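Local coordinates for protein 2-oxo-1,2-dihydroquinoline 8-monooxygenase, oxygenase component (Pseudomonas putida, PDB 1Z02) that probably hydroxylates 2-oxo-1,2-dihydroquinoline at its 8-position, as the Rieske-type oxygenase component that carries a [2Fe-2S] cluster and a mononuclear iron, at residues 29-32 and 33-37. Sequence-based numbering, arbitrary orientation.
Sequences QYQP and YKDAA
Gln31 and Asp35, four residues apart, join through their side chains: Gln31 NE2 donates to Asp35 OD2 over 3.0 Å. The acceptor lies nearly in the amide plane, whereas the nitrogen stands above the carboxylate plane, and the two flat groups are turned 45° against each other. Gln31 reaches this position because CG is anti to its backbone N (chi1 -175°) and the chain then bends at chi2, laying the amide along the helix. The other end of that amide serves Lys34: a water donates to Gln31 OE1 at 2.6 Å and accepts from Lys34 NZ at 3.1 Å. Lys34, extended beyond CG, runs back at about a right angle to Gln31 and slants past the Tyr30 ring, bringing CE to 3.6 Å from Tyr30 CE1. Its ammonium also forms a salt bridge with Asp383 and bonds the carbonyl of Trp382. Tyr30 occupies the N-cap position; its carbonyl O takes the amide of Lys34 at 3.2 Å and, weakly, that of Tyr33. One residue on, Gln31 O receives Asp35 N at 3.0 Å. Tyr33 turns its ring away to meet Trp397 nearly perpendicularly, while Arg398 makes a cation-pi contact with Tyr30, so both tyrosines fasten the turn to helix 392-404, away from the iron sites. The chemistry divides by face: aromatic rings pack inward, while on the outer side one amide, using one N-H and its oxygen, links a carboxylate directly and an ammonium through water, which should limit its rotation.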
# COMPACT_ATOMS: atom_id res chain seq x y z
N GLN A 29 3.64 34.46 -2.63
CA GLN A 29 4.86 34.67 -3.41
C GLN A 29 5.61 33.38 -3.73
O GLN A 29 6.65 33.42 -4.39
CB GLN A 29 5.78 35.66 -2.68
CG GLN A 29 5.26 37.10 -2.73
CD GLN A 29 6.08 38.07 -1.90
OE1 GLN A 29 6.00 38.07 -0.67
NE2 GLN A 29 6.87 38.90 -2.57
N TYR A 30 5.10 32.25 -3.26
CA TYR A 30 5.72 30.97 -3.58
C TYR A 30 4.70 29.87 -3.86
O TYR A 30 4.87 28.72 -3.45
CB TYR A 30 6.74 30.54 -2.52
CG TYR A 30 6.29 30.52 -1.07
CD1 TYR A 30 5.44 29.52 -0.58
CD2 TYR A 30 6.79 31.45 -0.16
CE1 TYR A 30 5.11 29.45 0.77
CE2 TYR A 30 6.47 31.39 1.19
CZ TYR A 30 5.64 30.39 1.65
OH TYR A 30 5.37 30.33 3.00
N GLN A 31 3.65 30.24 -4.59
CA GLN A 31 2.60 29.30 -4.98
C GLN A 31 3.17 28.27 -5.95
O GLN A 31 2.85 27.08 -5.85
CB GLN A 31 1.42 30.04 -5.63
CG GLN A 31 0.22 29.13 -5.95
CD GLN A 31 -0.33 28.42 -4.72
OE1 GLN A 31 -0.66 29.05 -3.72
NE2 GLN A 31 -0.43 27.09 -4.80
N PRO A 32 4.01 28.69 -6.92
CA PRO A 32 4.58 27.73 -7.87
C PRO A 32 5.38 26.62 -7.17
O PRO A 32 5.40 25.47 -7.62
CB PRO A 32 5.46 28.60 -8.75
CG PRO A 32 4.72 29.90 -8.78
CD PRO A 32 4.34 30.07 -7.32
N TYR A 33 6.03 26.97 -6.06
CA TYR A 33 6.83 26.03 -5.27
C TYR A 33 5.89 25.05 -4.55
O TYR A 33 6.21 23.88 -4.40
CB TYR A 33 7.69 26.80 -4.26
CG TYR A 33 8.67 25.96 -3.46
CD1 TYR A 33 8.28 25.35 -2.27
CD2 TYR A 33 9.99 25.81 -3.87
CE1 TYR A 33 9.20 24.62 -1.50
CE2 TYR A 33 10.92 25.08 -3.12
CZ TYR A 33 10.52 24.49 -1.93
OH TYR A 33 11.43 23.80 -1.16
N LYS A 34 4.74 25.55 -4.10
CA LYS A 34 3.77 24.69 -3.43
C LYS A 34 3.21 23.70 -4.44
O LYS A 34 2.78 22.60 -4.08
CB LYS A 34 2.62 25.52 -2.87
CG LYS A 34 2.95 26.47 -1.74
CD LYS A 34 1.66 27.04 -1.18
CE LYS A 34 1.90 27.91 0.04
NZ LYS A 34 0.59 28.23 0.71
N ASP A 35 3.19 24.12 -5.70
CA ASP A 35 2.69 23.30 -6.80
C ASP A 35 3.72 22.34 -7.38
O ASP A 35 3.37 21.46 -8.16
CB ASP A 35 2.19 24.20 -7.93
CG ASP A 35 1.01 25.06 -7.53
OD1 ASP A 35 0.73 26.03 -8.26
OD2 ASP A 35 0.37 24.76 -6.49
N ALA A 36 4.99 22.51 -7.00
CA ALA A 36 6.05 21.67 -7.54
C ALA A 36 6.37 20.36 -6.80
O ALA A 36 7.54 19.99 -6.63
CB ALA A 36 7.33 22.51 -7.69
N ALA A 37 5.35 19.62 -6.39
CA ALA A 37 5.57 18.37 -5.68
C ALA A 37 6.40 17.37 -6.49
O ALA A 37 7.29 16.71 -5.94
CB ALA A 37 4.23 17.74 -5.30
O HOH W 1 0.05 30.30 -1.57